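Local coordinates for protein PelA (Pseudomonas aeruginosa, PDB 5TCB) that probably hydrolyses glycosidic bonds through this glycoside hydrolase domain, one part of a longer protein that probably also acts as a deacetylase, at residues 62-76 against 128-140. Numbering follows the deposited sequence.
Sequences KEQGSTPFAYLSVGE and GYAGLFLDTLDSF
Y71 and D135 meet where strands 67-73 and 131-135 near their C-terminal ends: the phenol OH donates to D135 OD2 over 2.6 Å, and that oxygen accepts with its anti lone pair. The ring reaches it with CG anti to the backbone N (chi1 -180°), and its plane is turned 70° from the carboxylate. The other oxygen, OD1, takes the backbone N-H of T136 from above the carboxylate plane and also binds N174, so both oxygens are held.

Further polar links gather at and just past the strand ends. T136 OG1 accepts the N-H of G75 at 2.8 Å and lies 2.8 Å from S73 OG, which donates to E76 O. S139 OG donates to E76 OE2 over 2.6 Å, coming from above the carboxylate plane, while S103 binds OE1.

The backbones run parallel, with the ladder A70 N to G131 O, F133 N to A70 O, L72 N to F133 O, D135 N to L72 O and V74 N to D135 O. These are neighbouring strands of an eight-stranded parallel sheet in sequential order, consistent with a (beta/alpha)8 barrel. F69, Y71 and F133 lie on one face of it, and F133 also packs edge-to-face on F29 and F172.

A70, L72, L132 and L134 occupy the other face, where helix 111-126 packs on the first three and L134 touches F173. There L72 CD2 touches L132 CD1 and L134 CD2, each at 4.1 Å, the leucines lying side by side. V74, just past its strand, packs on L134 through CG2 and carries the patch on to L137. Just ahead of strand 131-135, the Y129 ring receives A70 CB over its centre, 3.7 Å from its centroid, a CH-pi contact. Beyond it, K62 NZ binds G128 O at 2.9 Å, in the carbonyl plane on a lone pair.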
loop_
_atom_site.group_PDB
_atom_site.type_symbol
_atom_site.label_atom_id
_atom_site.label_comp_id
_atom_site.label_asym_id
_atom_site.label_seq_id
_atom_site.Cartn_x
_atom_site.Cartn_y
_atom_site.Cartn_z
ATOM N N LYS A 62 -7.641 2.448 17.904
ATOM C CA LYS A 62 -7.851 3.890 18.007
ATOM C C LYS A 62 -7.839 4.350 19.463
ATOM O O LYS A 62 -7.261 5.400 19.778
ATOM C CB LYS A 62 -9.159 4.282 17.303
ATOM C CG LYS A 62 -9.065 4.151 15.764
ATOM C CD LYS A 62 -10.278 4.711 15.007
ATOM C CE LYS A 62 -11.561 3.947 15.275
ATOM N NZ LYS A 62 -12.710 4.562 14.539
ATOM N N GLU A 63 -8.461 3.573 20.362
ATOM C CA GLU A 63 -8.459 3.906 21.788
ATOM C C GLU A 63 -7.047 4.028 22.324
ATOM O O GLU A 63 -6.775 4.857 23.201
ATOM C CB GLU A 63 -9.210 2.839 22.586
ATOM C CG GLU A 63 -10.698 2.801 22.348
ATOM C CD GLU A 63 -11.347 1.569 22.950
ATOM O OE1 GLU A 63 -10.626 0.708 23.501
ATOM O OE2 GLU A 63 -12.583 1.446 22.854
ATOM N N GLN A 64 -6.152 3.180 21.840
ATOM C CA GLN A 64 -4.759 3.190 22.256
ATOM C C GLN A 64 -3.959 4.326 21.649
ATOM O O GLN A 64 -2.796 4.509 22.028
ATOM C CB GLN A 64 -4.089 1.861 21.907
ATOM C CG GLN A 64 -4.581 0.678 22.697
ATOM C CD GLN A 64 -4.280 0.802 24.179
ATOM O OE1 GLN A 64 -3.172 1.164 24.556
ATOM N NE2 GLN A 64 -5.265 0.531 25.010
ATOM N N GLY A 65 -4.520 5.067 20.683
ATOM C CA GLY A 65 -3.825 6.173 20.066
ATOM C C GLY A 65 -3.298 5.911 18.674
ATOM O O GLY A 65 -2.608 6.783 18.119
ATOM N N SER A 66 -3.551 4.731 18.117
ATOM C CA SER A 66 -3.071 4.384 16.790
ATOM C C SER A 66 -4.102 4.767 15.730
ATOM O O SER A 66 -5.274 5.012 16.019
ATOM C CB SER A 66 -2.750 2.885 16.751
ATOM O OG SER A 66 -2.056 2.547 15.571
ATOM N N THR A 67 -3.619 4.898 14.504
ATOM C CA THR A 67 -4.451 5.248 13.357
ATOM C C THR A 67 -4.505 4.043 12.430
ATOM O O THR A 67 -3.499 3.734 11.774
ATOM C CB THR A 67 -3.886 6.478 12.631
ATOM O OG1 THR A 67 -3.867 7.598 13.516
ATOM C CG2 THR A 67 -4.735 6.898 11.461
ATOM N N PRO A 68 -5.612 3.311 12.389
ATOM C CA PRO A 68 -5.655 2.078 11.601
ATOM C C PRO A 68 -6.129 2.306 10.180
ATOM O O PRO A 68 -7.120 2.993 9.932
ATOM C CB PRO A 68 -6.635 1.208 12.390
ATOM C CG PRO A 68 -7.609 2.182 12.952
ATOM C CD PRO A 68 -6.767 3.412 13.298
ATOM N N PHE A 69 -5.385 1.704 9.261
ATOM C CA PHE A 69 -5.653 1.735 7.819
ATOM C C PHE A 69 -5.978 0.332 7.333
ATOM O O PHE A 69 -5.341 -0.638 7.754
ATOM C CB PHE A 69 -4.435 2.220 7.025
ATOM C CG PHE A 69 -4.085 3.660 7.235
ATOM C CD1 PHE A 69 -3.497 4.069 8.408
ATOM C CD2 PHE A 69 -4.339 4.614 6.247
ATOM C CE1 PHE A 69 -3.171 5.416 8.598
ATOM C CE2 PHE A 69 -4.014 5.912 6.408
ATOM C CZ PHE A 69 -3.432 6.338 7.597
ATOM N N ALA A 70 -6.939 0.224 6.414
ATOM C CA ALA A 70 -7.265 -1.044 5.774
ATOM C C ALA A 70 -6.612 -1.132 4.392
ATOM O O ALA A 70 -6.660 -0.172 3.603
ATOM C CB ALA A 70 -8.775 -1.214 5.640
ATOM N N TYR A 71 -5.992 -2.284 4.129
ATOM C CA TYR A 71 -5.453 -2.594 2.807
ATOM C C TYR A 71 -6.542 -2.594 1.751
ATOM O O TYR A 71 -7.594 -3.216 1.911
ATOM C CB TYR A 71 -4.750 -3.942 2.859
ATOM C CG TYR A 71 -4.146 -4.363 1.548
ATOM C CD1 TYR A 71 -4.872 -5.137 0.663
ATOM C CD2 TYR A 71 -2.881 -3.977 1.201
ATOM C CE1 TYR A 71 -4.333 -5.519 -0.559
ATOM C CE2 TYR A 71 -2.328 -4.371 -0.028
ATOM C CZ TYR A 71 -3.074 -5.131 -0.879
ATOM O OH TYR A 71 -2.579 -5.526 -2.115
ATOM N N LEU A 72 -6.249 -1.958 0.617
ATOM C CA LEU A 72 -7.156 -2.032 -0.527
ATOM C C LEU A 72 -6.335 -2.017 -1.807
ATOM O O LEU A 72 -5.705 -1.002 -2.149
ATOM C CB LEU A 72 -8.144 -0.870 -0.537
ATOM C CG LEU A 72 -9.206 -0.911 -1.648
ATOM C CD1 LEU A 72 -10.128 -2.108 -1.510
ATOM C CD2 LEU A 72 -10.028 0.351 -1.694
ATOM N N SER A 73 -6.407 -3.113 -2.566
ATOM C CA SER A 73 -5.721 -3.214 -3.851
ATOM C C SER A 73 -6.604 -2.613 -4.950
ATOM O O SER A 73 -7.710 -3.086 -5.213
ATOM C CB SER A 73 -5.361 -4.666 -4.127
ATOM O OG SER A 73 -4.841 -4.804 -5.455
ATOM N N VAL A 74 -6.126 -1.513 -5.534
ATOM C CA VAL A 74 -6.896 -0.721 -6.491
ATOM C C VAL A 74 -6.702 -1.214 -7.914
ATOM O O VAL A 74 -7.642 -1.188 -8.711
ATOM C CB VAL A 74 -6.506 0.769 -6.367
ATOM C CG1 VAL A 74 -7.184 1.631 -7.431
ATOM C CG2 VAL A 74 -6.855 1.290 -5.010
ATOM N N GLY A 75 -5.522 -1.708 -8.251
ATOM C CA GLY A 75 -5.239 -2.107 -9.621
ATOM C C GLY A 75 -5.431 -3.574 -9.950
ATOM O O GLY A 75 -5.441 -3.954 -11.130
ATOM N N GLU A 76 -5.573 -4.412 -8.927
ATOM C CA GLU A 76 -5.603 -5.856 -9.089
ATOM C C GLU A 76 -6.638 -6.447 -8.153
ATOM O O GLU A 76 -6.849 -5.939 -7.050
ATOM C CB GLU A 76 -4.231 -6.485 -8.757
ATOM C CG GLU A 76 -3.130 -6.055 -9.686
ATOM C CD GLU A 76 -1.786 -6.686 -9.385
ATOM O OE1 GLU A 76 -1.694 -7.582 -8.504
ATOM O OE2 GLU A 76 -0.813 -6.262 -10.043
ATOM N N GLY A 128 -14.772 1.399 10.957
ATOM C CA GLY A 128 -13.999 2.231 11.852
ATOM C C GLY A 128 -12.613 2.561 11.383
ATOM O O GLY A 128 -11.895 3.258 12.101
ATOM N N TYR A 129 -12.210 2.135 10.194
ATOM C CA TYR A 129 -10.867 2.455 9.738
ATOM C C TYR A 129 -10.715 3.957 9.540
ATOM O O TYR A 129 -11.620 4.652 9.084
ATOM C CB TYR A 129 -10.521 1.683 8.443
ATOM C CG TYR A 129 -10.281 0.240 8.758
ATOM C CD1 TYR A 129 -9.052 -0.177 9.255
ATOM C CD2 TYR A 129 -11.293 -0.704 8.624
ATOM C CE1 TYR A 129 -8.835 -1.495 9.590
ATOM C CE2 TYR A 129 -11.088 -2.014 8.972
ATOM C CZ TYR A 129 -9.856 -2.414 9.454
ATOM O OH TYR A 129 -9.634 -3.735 9.828
ATOM N N ALA A 130 -9.541 4.467 9.891
ATOM C CA ALA A 130 -9.223 5.875 9.697
ATOM C C ALA A 130 -8.715 6.187 8.305
ATOM O O ALA A 130 -8.568 7.364 7.951
ATOM C CB ALA A 130 -8.187 6.304 10.720
ATOM N N GLY A 131 -8.415 5.165 7.521
ATOM C CA GLY A 131 -7.871 5.381 6.200
ATOM C C GLY A 131 -7.729 4.070 5.464
ATOM O O GLY A 131 -8.024 2.984 5.987
ATOM N N LEU A 132 -7.251 4.207 4.217
ATOM C CA LEU A 132 -7.007 3.093 3.326
ATOM C C LEU A 132 -5.570 3.144 2.841
ATOM O O LEU A 132 -5.052 4.223 2.546
ATOM C CB LEU A 132 -7.892 3.155 2.100
ATOM C CG LEU A 132 -9.399 3.206 2.341
ATOM C CD1 LEU A 132 -10.168 3.472 1.037
ATOM C CD2 LEU A 132 -9.879 1.947 2.990
ATOM N N PHE A 133 -4.941 1.975 2.773
ATOM C CA PHE A 133 -3.648 1.827 2.123
ATOM C C PHE A 133 -3.925 1.335 0.715
ATOM O O PHE A 133 -4.414 0.218 0.530
ATOM C CB PHE A 133 -2.722 0.881 2.870
ATOM C CG PHE A 133 -1.362 0.755 2.214
ATOM C CD1 PHE A 133 -0.465 1.793 2.280
ATOM C CD2 PHE A 133 -0.996 -0.381 1.534
ATOM C CE1 PHE A 133 0.772 1.706 1.686
ATOM C CE2 PHE A 133 0.255 -0.461 0.911
ATOM C CZ PHE A 133 1.128 0.585 1.020
ATOM N N LEU A 134 -3.656 2.178 -0.253
ATOM C CA LEU A 134 -4.022 1.918 -1.649
ATOM C C LEU A 134 -2.854 1.293 -2.402
ATOM O O LEU A 134 -1.854 1.959 -2.702
ATOM C CB LEU A 134 -4.495 3.207 -2.319
ATOM C CG LEU A 134 -5.655 3.918 -1.608
ATOM C CD1 LEU A 134 -6.021 5.183 -2.386
ATOM C CD2 LEU A 134 -6.862 3.003 -1.460
ATOM N N ASP A 135 -3.000 0.014 -2.733
ATOM C CA ASP A 135 -1.964 -0.747 -3.399
ATOM C C ASP A 135 -2.265 -0.862 -4.893
ATOM O O ASP A 135 -3.336 -0.478 -5.390
ATOM C CB ASP A 135 -1.863 -2.133 -2.749
ATOM C CG ASP A 135 -0.556 -2.853 -3.015
ATOM O OD1 ASP A 135 0.444 -2.235 -3.446
ATOM O OD2 ASP A 135 -0.529 -4.080 -2.764
ATOM N N THR A 136 -1.285 -1.424 -5.589
ATOM C CA THR A 136 -1.280 -1.711 -7.036
ATOM C C THR A 136 -1.720 -0.505 -7.871
ATOM O O THR A 136 -2.445 -0.622 -8.860
ATOM C CB THR A 136 -2.059 -2.997 -7.363
ATOM O OG1 THR A 136 -3.405 -2.943 -6.898
ATOM C CG2 THR A 136 -1.349 -4.190 -6.745
ATOM N N LEU A 137 -1.173 0.659 -7.527
ATOM C CA LEU A 137 -1.406 1.890 -8.266
ATOM C C LEU A 137 -0.576 1.972 -9.530
ATOM O O LEU A 137 -0.770 2.913 -10.316
ATOM C CB LEU A 137 -1.101 3.115 -7.388
ATOM C CG LEU A 137 -1.941 3.175 -6.117
ATOM C CD1 LEU A 137 -1.599 4.464 -5.350
ATOM C CD2 LEU A 137 -3.445 3.121 -6.396
ATOM N N ASP A 138 0.355 1.045 -9.750
ATOM C CA ASP A 138 1.169 1.041 -10.966
ATOM C C ASP A 138 0.987 -0.234 -11.780
ATOM O O ASP A 138 1.737 -0.455 -12.740
ATOM C CB ASP A 138 2.655 1.276 -10.634
ATOM C CG ASP A 138 3.237 0.250 -9.690
ATOM O OD1 ASP A 138 2.533 -0.680 -9.266
ATOM O OD2 ASP A 138 4.431 0.379 -9.365
ATOM N N SER A 139 0.002 -1.077 -11.432
ATOM C CA SER A 139 -0.208 -2.303 -12.177
ATOM C C SER A 139 -0.687 -2.032 -13.586
ATOM O O SER A 139 -0.509 -2.896 -14.457
ATOM C CB SER A 139 -1.190 -3.208 -11.442
ATOM O OG SER A 139 -0.554 -3.687 -10.262
ATOM N N PHE A 140 -1.261 -0.858 -13.838
ATOM C CA PHE A 140 -1.691 -0.554 -15.192
ATOM C C PHE A 140 -0.520 -0.489 -16.155
ATOM O O PHE A 140 -0.734 -0.586 -17.369
ATOM C CB PHE A 140 -2.495 0.757 -15.257
ATOM C CG PHE A 140 -1.674 2.005 -15.090
ATOM C CD1 PHE A 140 -1.487 2.559 -13.842
ATOM C CD2 PHE A 140 -1.081 2.636 -16.180
ATOM C CE1 PHE A 140 -0.722 3.691 -13.668
ATOM C CE2 PHE A 140 -0.324 3.779 -16.015
ATOM C CZ PHE A 140 -0.136 4.311 -14.749
#